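Local coordinates for protein predicted HD superfamily hydrolase (uncultured Thermotogales bacterium, PDB 2PQ7) that binds a pair of ferric ions in an all-helical HD domain and probably acts as a metal-dependent hydrolase, at residues A[17-21]-A[64-68]; A[57-62]-A[101-105]; A[104-109]-A[122-128]; A[129-134]-A[189-195]; A[134-138]-A[198-203]. One frame throughout, in Å; residues are numbered along the deposited sequence. Where two conformers were deposited one is given.

Contact 1: A[17-21]-A[64-68]; sequences ILNIV and LLHDI. With FE (Fe (III) ion), chain C; FE (Fe (III) ion), chain B.
Between Leu64 and Ile68, which both pack on helix 14-25, the His66 imidazole carries Asp67 over one face, with CG of Asp67 3.1 Å above the His66 ring plane and displaced toward its rim. The iron-bridging water lies in the plane at the ring's edge, and the rings of His37 and His112 also meet this imidazole. His66 NE2 binds one iron at 2.2 Å. Asp67 spans both metals, OD2 on that iron and OD1 on its neighbour. This is the HD pair that names the family; His37 and Asp132 join it on the first iron, His80 and His112 on the second. The residues flanking the pair face the other way. Leu64 CD2 meets Leu18 CD2 at 3.6 Å, while Leu64 CD1 reaches Ile17 CG2. Ile68 is stretched out, CG1 anti to the backbone N (chi1 -157°), and its CD1 touches both Ile20 CG2 at 3.8 Å and Val21 CG2 at 3.9 Å. Val21 CG2 also rests 3.3 Å from Leu64 O. The chemistry is two-sided: methyl groups in nondirectional packing join 64-68 to helix 14-25, whereas His66 NE2 and both Asp67 carboxylate oxygens bind the metals, and the backbone oxygen of Ala63 holds His66 ND1.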
# COMPACT_ATOMS: atom_id res chain seq x y z
N ILE A 17 29.51 -9.28 -11.11
CA ILE A 17 28.89 -9.70 -9.84
C ILE A 17 27.38 -9.67 -9.95
O ILE A 17 26.72 -10.61 -9.56
CB ILE A 17 29.39 -8.87 -8.67
CG1 ILE A 17 30.89 -9.09 -8.50
CG2 ILE A 17 28.64 -9.29 -7.39
CD1 ILE A 17 31.55 -8.11 -7.53
N LEU A 18 26.81 -8.59 -10.50
CA LEU A 18 25.36 -8.51 -10.70
C LEU A 18 24.93 -9.69 -11.56
O LEU A 18 23.94 -10.36 -11.29
CB LEU A 18 24.93 -7.21 -11.41
CG LEU A 18 24.99 -5.89 -10.64
CD1 LEU A 18 25.03 -4.72 -11.59
CD2 LEU A 18 23.84 -5.75 -9.69
N ASN A 19 25.69 -9.95 -12.61
CA ASN A 19 25.33 -11.04 -13.51
C ASN A 19 25.21 -12.39 -12.75
O ASN A 19 24.22 -13.11 -12.88
CB ASN A 19 26.33 -11.12 -14.69
CG ASN A 19 25.86 -12.09 -15.76
OD1 ASN A 19 26.61 -12.98 -16.17
ND2 ASN A 19 24.64 -11.90 -16.23
N ILE A 20 26.21 -12.67 -11.93
CA ILE A 20 26.33 -13.91 -11.11
C ILE A 20 25.15 -14.01 -10.13
O ILE A 20 24.51 -15.05 -10.02
CB ILE A 20 27.69 -13.98 -10.43
CG1 ILE A 20 28.81 -14.28 -11.43
CG2 ILE A 20 27.70 -15.04 -9.32
CD1 ILE A 20 30.21 -13.98 -10.89
N VAL A 21 24.79 -12.89 -9.51
CA VAL A 21 23.66 -12.84 -8.63
C VAL A 21 22.37 -13.15 -9.39
O VAL A 21 21.57 -13.97 -8.98
CB VAL A 21 23.60 -11.50 -7.84
CG1 VAL A 21 22.32 -11.42 -7.08
CG2 VAL A 21 24.83 -11.33 -6.92
N LEU A 64 25.20 -7.11 -2.43
CA LEU A 64 24.90 -7.94 -3.62
C LEU A 64 25.05 -9.43 -3.34
O LEU A 64 24.27 -10.25 -3.82
CB LEU A 64 25.76 -7.52 -4.81
CG LEU A 64 25.18 -6.43 -5.68
CD1 LEU A 64 26.19 -6.20 -6.77
CD2 LEU A 64 23.81 -6.96 -6.25
N LEU A 65 26.08 -9.78 -2.57
CA LEU A 65 26.36 -11.18 -2.29
C LEU A 65 25.70 -11.77 -1.04
O LEU A 65 25.67 -12.99 -0.90
CB LEU A 65 27.85 -11.40 -2.16
CG LEU A 65 28.62 -11.20 -3.46
CD1 LEU A 65 30.12 -11.27 -3.18
CD2 LEU A 65 28.20 -12.17 -4.52
N HIS A 66 25.07 -10.93 -0.23
CA HIS A 66 24.72 -11.43 1.13
C HIS A 66 23.72 -12.58 1.13
O HIS A 66 23.82 -13.45 1.95
CB HIS A 66 24.26 -10.31 2.05
CG HIS A 66 22.83 -9.94 1.92
ND1 HIS A 66 22.32 -9.25 0.84
CD2 HIS A 66 21.78 -10.14 2.75
CE1 HIS A 66 21.02 -9.08 1.00
NE2 HIS A 66 20.66 -9.62 2.16
N ASP A 67 22.77 -12.58 0.20
CA ASP A 67 21.78 -13.65 0.09
C ASP A 67 21.98 -14.53 -1.16
O ASP A 67 21.02 -15.22 -1.56
CB ASP A 67 20.40 -13.03 0.09
CG ASP A 67 19.93 -12.62 1.48
OD1 ASP A 67 20.41 -13.10 2.55
OD2 ASP A 67 18.97 -11.80 1.54
N ILE A 68 23.20 -14.55 -1.73
CA ILE A 68 23.42 -15.29 -2.96
C ILE A 68 23.24 -16.79 -2.76
O ILE A 68 22.87 -17.49 -3.70
CB ILE A 68 24.75 -14.93 -3.63
CG1 ILE A 68 24.68 -15.26 -5.15
CG2 ILE A 68 25.95 -15.61 -2.95
CD1 ILE A 68 25.94 -14.98 -5.90
FE FE C . 18.65 -10.23 2.91
FE FE B . 19.89 -13.19 4.48
O HOH W 1 19.44 -11.24 4.54

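Contact 2: A[57-62]-A[101-105]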
# COMPACT_ATOMS: atom_id res chain seq x y z
N GLN A 57 32.47 0.41 -1.78
CA GLN A 57 32.78 -0.81 -2.51
C GLN A 57 32.44 -2.05 -1.65
O GLN A 57 31.79 -2.96 -2.14
CB GLN A 57 34.23 -0.84 -2.99
CG GLN A 57 34.56 0.30 -3.98
CD GLN A 57 35.90 0.15 -4.65
OE1 GLN A 57 36.63 -0.82 -4.42
NE2 GLN A 57 36.23 1.10 -5.53
N LYS A 58 32.95 -2.04 -0.43
CA LYS A 58 32.66 -3.15 0.50
C LYS A 58 31.15 -3.31 0.77
O LYS A 58 30.65 -4.39 0.69
CB LYS A 58 33.41 -2.96 1.83
CG LYS A 58 34.92 -3.20 1.78
CD LYS A 58 35.63 -2.85 3.13
CE LYS A 58 37.13 -3.04 3.06
NZ LYS A 58 37.82 -2.53 4.26
N ALA A 59 30.47 -2.19 1.01
CA ALA A 59 29.05 -2.19 1.33
C ALA A 59 28.19 -2.73 0.20
O ALA A 59 27.34 -3.57 0.40
CB ALA A 59 28.66 -0.81 1.76
N ILE A 60 28.45 -2.25 -1.02
CA ILE A 60 27.72 -2.67 -2.18
C ILE A 60 27.90 -4.15 -2.50
O ILE A 60 26.93 -4.85 -2.77
CB ILE A 60 28.18 -1.86 -3.42
CG1 ILE A 60 27.68 -0.43 -3.28
CG2 ILE A 60 27.71 -2.46 -4.73
CD1 ILE A 60 26.13 -0.28 -3.22
N ILE A 61 29.17 -4.57 -2.51
CA ILE A 61 29.50 -5.95 -2.82
C ILE A 61 28.92 -6.89 -1.75
O ILE A 61 28.33 -7.91 -2.10
CB ILE A 61 30.99 -6.14 -3.11
CG1 ILE A 61 31.33 -5.40 -4.45
CG2 ILE A 61 31.37 -7.59 -3.21
CD1 ILE A 61 32.78 -5.37 -4.75
N ALA A 62 29.04 -6.48 -0.50
CA ALA A 62 28.48 -7.32 0.53
C ALA A 62 26.94 -7.44 0.38
O ALA A 62 26.37 -8.51 0.51
CB ALA A 62 28.79 -6.72 1.80
N PHE A 101 40.12 -6.81 2.14
CA PHE A 101 38.83 -6.47 1.60
C PHE A 101 37.93 -7.68 1.63
O PHE A 101 36.75 -7.64 2.06
CB PHE A 101 38.99 -6.00 0.13
CG PHE A 101 37.73 -5.55 -0.53
CD1 PHE A 101 36.84 -6.45 -1.03
CD2 PHE A 101 37.49 -4.19 -0.71
CE1 PHE A 101 35.66 -6.03 -1.68
CE2 PHE A 101 36.36 -3.79 -1.35
CZ PHE A 101 35.46 -4.68 -1.83
N VAL A 102 38.44 -8.77 1.05
CA VAL A 102 37.67 -10.01 0.98
C VAL A 102 37.27 -10.52 2.39
O VAL A 102 36.13 -10.95 2.60
CB VAL A 102 38.44 -11.09 0.20
CG1 VAL A 102 37.71 -12.40 0.23
CG2 VAL A 102 38.75 -10.63 -1.25
N ALA A 103 38.18 -10.45 3.36
CA ALA A 103 37.85 -10.92 4.72
C ALA A 103 36.74 -10.09 5.31
O ALA A 103 35.85 -10.61 5.96
CB ALA A 103 39.06 -10.89 5.57
N GLU A 104 36.75 -8.80 5.09
CA GLU A 104 35.73 -7.94 5.68
C GLU A 104 34.37 -8.23 5.06
O GLU A 104 33.34 -8.28 5.74
CB GLU A 104 36.07 -6.43 5.59
CG GLU A 104 34.96 -5.54 6.17
CD GLU A 104 35.39 -4.13 6.52
OE1 GLU A 104 36.60 -3.89 6.62
OE2 GLU A 104 34.50 -3.26 6.74
N VAL A 105 34.32 -8.29 3.74
CA VAL A 105 33.07 -8.59 3.06
C VAL A 105 32.54 -9.95 3.48
O VAL A 105 31.31 -10.09 3.74
CB VAL A 105 33.20 -8.51 1.51
CG1 VAL A 105 31.96 -9.03 0.80
CG2 VAL A 105 33.49 -7.09 1.10
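Lys58 and Phe101 run past each other in opposite directions where two helices of the HD domain, 56-65 and 99-111, cross at -51°, their local axes 10.0 Å apart. The aliphatic part of Lys58 lies over one face of the phenyl ring: CG is 3.9 Å from the centroid of the Phe101 ring and 28° off its normal, a CH-pi contact. Gln57 CB sits at the ring edge, in plane, and Ile61 CD1 comes to the edge at CZ, its side chain roughly perpendicular to that of Phe101. Phe97 stacks on the same phenyl ring from outside the two segments. Beyond CG the lysine stays fully extended, which carries its amine past the ring to Glu104. The two charged chains cross at about a right angle, and Lys58 CD packs 3.6 Å from Glu104 CD. The salt bridge uses OE1 of this carboxylate; its other oxygen, OE2, is taken by Thr124. Deeper in, Val105 packs on two residues one helical turn apart, its CG1 4.0 Å from Ala62 CB and its CG2 near Lys58 CB. At the outer end, Lys58 NZ donates to Glu104 OE1 at 3.0 Å, arriving from above the carboxylate plane, 63° out of it.

Contact 3: A[104-109]-A[122-128]; sequences EVSKAI and SLTGKIL
Ala108 presses its CB onto the backbone of Gly125, 3.5 Å from Gly125 CA, and Thr124 CG2 packs on the same methyl. With no side chain at Gly125, the local axes of helices 99-111 and 123-133 approach to 8.1 Å, crossing at -40° in this part of the HD domain. One water bridges the backbones at the seam, donating to Ala108 O and to Gly125 O, each at 2.8 Å. Further along, Leu128 CD2 reaches Ala108 O at 3.6 Å, and the same leucine touches the iron ligand His66. At the other end Glu104 meets the start of helix 123-133. Thr124 OG1 donates to Glu104 OE2 at 2.6 Å from 38° out of the carboxylate plane, and Thr124 N adds a weak bond to the same oxygen. Ser122, the N-cap, sets OG between backbone N and carbonyl carbon (chi1 68°), accepting from Gly125 N at 2.9 Å. An alanine in place of Glu104 would probably leave the Thr124 hydroxyl without its acceptor and the Lys58 amine without this counter-charge. A carboxylate beside the N terminus of a helix, bonded to its first turn, is likely to be stabilised by the helix dipole, and Lys58, at OE1, probably offsets its charge.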
# COMPACT_ATOMS: atom_id res chain seq x y z
N GLU A 104 36.75 -8.80 5.09
CA GLU A 104 35.73 -7.94 5.68
C GLU A 104 34.37 -8.23 5.06
O GLU A 104 33.34 -8.28 5.74
CB GLU A 104 36.07 -6.43 5.59
CG GLU A 104 34.96 -5.54 6.17
CD GLU A 104 35.39 -4.13 6.52
OE1 GLU A 104 36.60 -3.89 6.62
OE2 GLU A 104 34.50 -3.26 6.74
N VAL A 105 34.32 -8.29 3.74
CA VAL A 105 33.07 -8.59 3.06
C VAL A 105 32.54 -9.95 3.48
O VAL A 105 31.31 -10.09 3.74
CB VAL A 105 33.20 -8.51 1.51
CG1 VAL A 105 31.96 -9.03 0.80
CG2 VAL A 105 33.49 -7.09 1.10
N SER A 106 33.41 -10.95 3.50
CA SER A 106 33.00 -12.29 3.88
C SER A 106 32.43 -12.33 5.33
O SER A 106 31.37 -12.92 5.53
CB SER A 106 34.14 -13.28 3.67
OG SER A 106 34.53 -13.34 2.30
N LYS A 107 33.10 -11.67 6.28
CA LYS A 107 32.68 -11.65 7.68
C LYS A 107 31.35 -10.93 7.73
O LYS A 107 30.44 -11.31 8.52
CB LYS A 107 33.72 -10.92 8.52
CG LYS A 107 33.38 -10.94 10.02
CD LYS A 107 34.51 -10.24 10.90
N ALA A 108 31.17 -9.87 6.97
CA ALA A 108 29.90 -9.16 7.00
C ALA A 108 28.76 -10.05 6.59
O ALA A 108 27.68 -10.05 7.18
CB ALA A 108 29.96 -7.93 6.09
N ILE A 109 28.96 -10.85 5.56
CA ILE A 109 27.91 -11.74 5.11
C ILE A 109 27.67 -12.81 6.15
O ILE A 109 26.54 -13.20 6.44
CB ILE A 109 28.31 -12.37 3.76
CG1 ILE A 109 28.38 -11.26 2.67
CG2 ILE A 109 27.34 -13.53 3.35
CD1 ILE A 109 29.01 -11.72 1.35
N SER A 122 32.23 -5.38 12.02
CA SER A 122 32.84 -4.40 11.14
C SER A 122 31.83 -3.36 10.69
O SER A 122 30.62 -3.56 10.78
CB SER A 122 33.43 -5.05 9.90
OG SER A 122 32.42 -5.59 9.02
N LEU A 123 32.33 -2.27 10.16
CA LEU A 123 31.47 -1.23 9.62
C LEU A 123 30.66 -1.83 8.46
O LEU A 123 29.46 -1.59 8.33
CB LEU A 123 32.25 -0.04 9.09
CG LEU A 123 33.00 0.80 10.14
CD1 LEU A 123 33.90 1.82 9.46
CD2 LEU A 123 32.02 1.48 11.05
N THR A 124 31.29 -2.61 7.60
CA THR A 124 30.59 -3.22 6.48
C THR A 124 29.47 -4.13 7.00
O THR A 124 28.36 -4.09 6.48
CB THR A 124 31.53 -4.00 5.56
OG1 THR A 124 32.54 -3.13 5.05
CG2 THR A 124 30.77 -4.59 4.37
N GLY A 125 29.73 -4.89 8.07
CA GLY A 125 28.70 -5.77 8.57
C GLY A 125 27.51 -5.05 9.20
O GLY A 125 26.39 -5.46 9.03
N LYS A 126 27.78 -3.94 9.87
CA LYS A 126 26.77 -3.13 10.47
C LYS A 126 25.90 -2.48 9.40
O LYS A 126 24.67 -2.47 9.49
CB LYS A 126 27.41 -2.12 11.42
CG LYS A 126 27.91 -2.85 12.71
CD LYS A 126 28.61 -1.88 13.66
CE LYS A 126 29.36 -2.61 14.79
NZ LYS A 126 30.37 -1.72 15.48
N ILE A 127 26.54 -1.90 8.39
CA ILE A 127 25.82 -1.29 7.27
C ILE A 127 24.99 -2.33 6.55
O ILE A 127 23.80 -2.08 6.25
CB ILE A 127 26.79 -0.63 6.29
CG1 ILE A 127 27.42 0.59 6.98
CG2 ILE A 127 26.09 -0.25 4.99
CD1 ILE A 127 28.52 1.23 6.21
N LEU A 128 25.53 -3.52 6.34
CA LEU A 128 24.82 -4.58 5.64
C LEU A 128 23.59 -4.97 6.40
O LEU A 128 22.51 -5.10 5.82
CB LEU A 128 25.71 -5.81 5.43
CG LEU A 128 24.99 -7.02 4.82
CD1 LEU A 128 24.37 -6.69 3.44
CD2 LEU A 128 25.93 -8.19 4.71
O HOH W 2 26.28 -8.28 8.89

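Contact 4: A[129-134]-A[189-195]. With FE (Fe (III) ion), chain C.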
# COMPACT_ATOMS: atom_id res chain seq x y z
N GLN A 129 23.75 -5.22 7.71
CA GLN A 129 22.61 -5.59 8.52
C GLN A 129 21.55 -4.51 8.53
O GLN A 129 20.37 -4.82 8.35
CB GLN A 129 23.04 -5.98 9.91
CG GLN A 129 21.93 -6.58 10.67
CD GLN A 129 22.43 -7.30 11.92
OE1 GLN A 129 22.84 -6.67 12.90
NE2 GLN A 129 22.40 -8.62 11.90
N ASP A 130 21.93 -3.24 8.63
CA ASP A 130 20.97 -2.19 8.56
C ASP A 130 20.23 -2.18 7.23
O ASP A 130 19.01 -2.02 7.18
CB ASP A 130 21.63 -0.81 8.72
CG ASP A 130 22.03 -0.48 10.15
OD1 ASP A 130 21.70 -1.25 11.11
OD2 ASP A 130 22.65 0.61 10.31
N ALA A 131 20.98 -2.27 6.15
CA ALA A 131 20.45 -2.23 4.80
C ALA A 131 19.44 -3.37 4.54
O ALA A 131 18.40 -3.19 3.87
CB ALA A 131 21.59 -2.31 3.81
N ASP A 132 19.77 -4.53 5.08
CA ASP A 132 18.94 -5.74 4.96
C ASP A 132 17.65 -5.52 5.74
O ASP A 132 16.53 -5.68 5.20
CB ASP A 132 19.70 -6.92 5.51
CG ASP A 132 19.04 -8.27 5.24
OD1 ASP A 132 18.53 -8.47 4.10
OD2 ASP A 132 19.07 -9.11 6.16
N ARG A 133 17.79 -5.09 7.00
CA ARG A 133 16.61 -4.98 7.85
C ARG A 133 15.71 -3.84 7.45
O ARG A 133 14.48 -3.94 7.63
CB ARG A 133 16.99 -4.89 9.33
CG ARG A 133 17.71 -6.11 9.83
CD ARG A 133 18.28 -5.99 11.21
NE ARG A 133 17.19 -5.77 12.17
CZ ARG A 133 16.87 -4.60 12.74
NH1 ARG A 133 17.58 -3.48 12.58
NH2 ARG A 133 15.83 -4.58 13.56
N LEU A 134 16.24 -2.80 6.81
CA LEU A 134 15.39 -1.69 6.36
C LEU A 134 14.35 -2.19 5.34
O LEU A 134 13.32 -1.54 5.15
CB LEU A 134 16.20 -0.59 5.67
CG LEU A 134 16.85 0.47 6.54
CD1 LEU A 134 17.82 1.35 5.72
CD2 LEU A 134 15.70 1.34 7.19
N THR A 189 16.82 0.22 16.75
CA THR A 189 17.55 -1.05 16.64
C THR A 189 18.64 -1.04 15.55
O THR A 189 19.40 -1.98 15.44
CB THR A 189 16.59 -2.19 16.28
OG1 THR A 189 15.91 -1.86 15.07
CG2 THR A 189 15.54 -2.40 17.39
N PHE A 190 18.74 0.03 14.77
CA PHE A 190 19.72 0.10 13.69
C PHE A 190 21.08 0.61 14.17
O PHE A 190 21.18 1.40 15.09
CB PHE A 190 19.16 0.94 12.57
CG PHE A 190 18.02 0.27 11.87
CD1 PHE A 190 16.73 0.26 12.43
CD2 PHE A 190 18.23 -0.39 10.68
CE1 PHE A 190 15.71 -0.40 11.79
CE2 PHE A 190 17.21 -1.05 10.03
CZ PHE A 190 15.95 -1.05 10.57
N TRP A 191 22.14 0.14 13.51
CA TRP A 191 23.50 0.47 13.89
C TRP A 191 23.90 1.88 13.55
O TRP A 191 24.59 2.55 14.33
CB TRP A 191 24.51 -0.45 13.19
CG TRP A 191 24.42 -1.85 13.56
CD1 TRP A 191 23.86 -2.88 12.85
CD2 TRP A 191 24.91 -2.41 14.76
NE1 TRP A 191 23.98 -4.05 13.55
CE2 TRP A 191 24.62 -3.78 14.73
CE3 TRP A 191 25.59 -1.88 15.86
CZ2 TRP A 191 24.99 -4.64 15.76
CZ3 TRP A 191 25.94 -2.73 16.88
CH2 TRP A 191 25.65 -4.09 16.82
N THR A 192 23.59 2.29 12.32
CA THR A 192 24.02 3.57 11.83
C THR A 192 22.98 4.67 11.99
O THR A 192 21.78 4.43 11.92
CB THR A 192 24.43 3.53 10.35
OG1 THR A 192 23.30 3.21 9.52
CG2 THR A 192 25.51 2.52 10.11
N GLU A 193 23.41 5.91 12.18
CA GLU A 193 22.47 7.00 12.26
C GLU A 193 21.67 7.19 10.97
O GLU A 193 20.49 7.52 11.01
CB GLU A 193 23.24 8.30 12.62
CG GLU A 193 22.36 9.53 12.73
CD GLU A 193 21.33 9.42 13.86
OE1 GLU A 193 21.43 8.54 14.77
OE2 GLU A 193 20.38 10.23 13.82
N THR A 194 22.31 7.01 9.84
CA THR A 194 21.61 7.13 8.57
C THR A 194 20.50 6.08 8.48
O THR A 194 19.37 6.43 8.09
CB THR A 194 22.57 7.01 7.38
OG1 THR A 194 23.61 8.01 7.49
CG2 THR A 194 21.87 7.10 6.04
N ALA A 195 20.77 4.82 8.84
CA ALA A 195 19.73 3.82 8.80
C ALA A 195 18.64 4.14 9.79
O ALA A 195 17.48 3.92 9.48
CB ALA A 195 20.28 2.41 9.05
FE FE C . 18.65 -10.23 2.91
O HOH W 1 19.44 -11.24 4.54
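The Asp130 carboxylate is gripped by three donors from the turn that leads into helix 193-217. Trp191 N gives to Asp130 OD1 and Thr192 N to Asp130 OD2, both at 2.8 Å and both on syn lone pairs. Thr192 OG1 also donates to OD2, nearly along its C-O axis. Ala195 CB closes in on Asp130 OD2 at 3.2 Å. The hydroxyl of Thr192 is itself fixed by its role as N-cap, accepting from Ala195 N. Alongside, Trp191 NE1 donates to Gln129 OE1 at 2.9 Å with an angle of 171°, amide and indole only 10° from coplanar. Helix 123-133 supplies the last aspartate of the H...HD...D signature of HD domains: Asp132 OD1 binds one iron at 2.1 Å, and its OD2 accepts from the bridging water. One helical turn on from Gln129, Arg133 bends at chi3 (61°), bringing NH1 over the centre of the Phe190 ring, 3.4 Å above its plane, in a cation-pi contact. Arg133 NH2 holds Thr189 OG1 at the guanidinium edge, and Leu134 CG packs on Phe190 CE2 at 3.8 Å. Farther out, Gln129 NE2 bonds to the backbone oxygen of His112, a ligand of the second iron.

Contact 5: A[134-138]-A[198-203]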
# COMPACT_ATOMS: atom_id res chain seq x y z
N LEU A 134 16.24 -2.80 6.81
CA LEU A 134 15.39 -1.69 6.36
C LEU A 134 14.35 -2.19 5.34
O LEU A 134 13.32 -1.54 5.15
CB LEU A 134 16.20 -0.59 5.67
CG LEU A 134 16.85 0.47 6.54
CD1 LEU A 134 17.82 1.35 5.72
CD2 LEU A 134 15.70 1.34 7.19
N ASP A 135 14.63 -3.29 4.67
CA ASP A 135 13.72 -3.80 3.63
C ASP A 135 12.40 -4.34 4.18
O ASP A 135 11.49 -4.58 3.41
CB ASP A 135 14.41 -4.85 2.75
CG ASP A 135 13.70 -5.03 1.42
OD1 ASP A 135 13.42 -4.01 0.75
OD2 ASP A 135 13.45 -6.19 1.07
N ALA A 136 12.31 -4.57 5.50
CA ALA A 136 11.08 -5.01 6.12
C ALA A 136 10.03 -3.88 6.27
O ALA A 136 8.87 -4.14 6.61
CB ALA A 136 11.37 -5.58 7.45
N ILE A 137 10.43 -2.64 6.04
CA ILE A 137 9.53 -1.50 6.17
C ILE A 137 9.53 -0.55 5.01
O ILE A 137 10.48 -0.43 4.25
CB ILE A 137 9.76 -0.71 7.45
CG1 ILE A 137 11.20 -0.21 7.54
CG2 ILE A 137 9.42 -1.58 8.66
CD1 ILE A 137 11.52 0.49 8.85
N GLY A 138 8.43 0.18 4.85
CA GLY A 138 8.31 1.13 3.77
C GLY A 138 7.19 0.78 2.80
O GLY A 138 6.41 -0.15 3.03
N MSE A 198 16.40 6.67 8.25
CA MSE A 198 15.63 6.04 7.18
C MSE A 198 14.53 5.16 7.76
O MSE A 198 13.42 5.11 7.20
CB MSE A 198 16.55 5.23 6.27
CG MSE A 198 17.47 6.10 5.42
SE MSE A 198 18.90 5.09 4.54
CE MSE A 198 18.05 4.36 2.97
N ALA A 199 14.83 4.45 8.85
CA ALA A 199 13.89 3.58 9.51
C ALA A 199 12.76 4.42 10.13
O ALA A 199 11.59 4.08 10.00
CB ALA A 199 14.56 2.77 10.58
N GLU A 200 13.13 5.54 10.77
CA GLU A 200 12.13 6.43 11.35
C GLU A 200 11.18 6.96 10.28
O GLU A 200 9.96 7.00 10.47
CB GLU A 200 12.82 7.59 12.05
CG GLU A 200 11.88 8.58 12.71
N ASP A 201 11.73 7.37 9.16
CA ASP A 201 10.98 7.90 8.07
C ASP A 201 10.03 6.82 7.48
O ASP A 201 8.82 7.06 7.30
CB ASP A 201 11.96 8.39 7.04
CG ASP A 201 11.32 8.92 5.80
OD1 ASP A 201 10.48 9.86 5.87
OD2 ASP A 201 11.69 8.43 4.72
N ARG A 202 10.58 5.66 7.16
CA ARG A 202 9.75 4.59 6.63
C ARG A 202 8.68 4.14 7.62
O ARG A 202 7.54 3.89 7.20
CB ARG A 202 10.60 3.40 6.23
CG ARG A 202 11.42 3.69 5.03
CD ARG A 202 12.24 2.47 4.71
NE ARG A 202 13.11 2.69 3.56
CZ ARG A 202 13.65 1.71 2.84
NH1 ARG A 202 13.37 0.45 3.11
NH2 ARG A 202 14.37 2.01 1.78
N TYR A 203 9.01 4.00 8.90
CA TYR A 203 8.08 3.58 9.93
C TYR A 203 6.93 4.59 10.08
O TYR A 203 5.77 4.21 10.22
CB TYR A 203 8.84 3.40 11.24
CG TYR A 203 8.03 2.80 12.35
CD1 TYR A 203 7.29 3.61 13.21
CD2 TYR A 203 8.00 1.44 12.54
CE1 TYR A 203 6.53 3.06 14.22
CE2 TYR A 203 7.24 0.88 13.56
CZ TYR A 203 6.51 1.70 14.39
OH TYR A 203 5.76 1.14 15.41
O HOH W 3 14.38 -1.47 1.21
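Arg202 reaches from helix 193-217 across the loop 134-138, the link in this HD domain between helix 123-133 and helix 139-147, whose N-cap is Gly138. Its CB begins by packing on Ile137, 3.9 Å from CG1. The chain then runs straight from CG to NE (chi2 179°, chi3 -179°), so that CD passes 3.4 Å from Ile137 O and beside Gly138, where any CB would be tight against it. At the tip NH1 makes the bonds to the loop. It donates to Ile137 O at 3.2 Å, approaching nearly along the C=O axis although the oxygen is tilted 31° from the guanidinium plane, and gives a weak, bent bond to Leu134 O. NH2 turns to Asn44, weakly. An alanine at Arg202 would probably leave the carbonyls of Leu134 and Ile137 without this donor and the loop less firmly held to the helix. Apolar groups pack beside it. Leu134 CD2 lies 3.9 Å from Ala199 CB, and Leu134 CD1 meets the selenium of the selenomethionine at Met198. Ile137 CD1 rests 3.8 Å from Ala199 O. Asp135 faces the metal site, where its OD2 bonds to ND1 of the iron ligand His37 and its OD1 pairs with Arg40; Glu216 of the second subunit packs on Arg202. One water joins the two sides: in the guanidinium plane it accepts from Arg202 NH1 at 2.9 Å and donates to Asp135 OD1 at 2.8 Å.

In the fold
From the N terminus, contact 1 closes the first loop, bringing helix 14-25 onto the end of helix 56-65. Contact 2 starts on that same helix before contact 1 has closed, so the two cross, and it reaches forward to helix 99-111. Contact 3 opens on the residues where contact 2 ends and closes a short loop onto helix 123-133. That helix then begins contact 4, whose long loop returns at the start of helix 193-217. Contact 5 crosses contact 4, sharing Leu134 and using the same last helix further along. Contacts 1 and 4 lie on opposite sides of the chain's centre, yet share an iron and the bridging water.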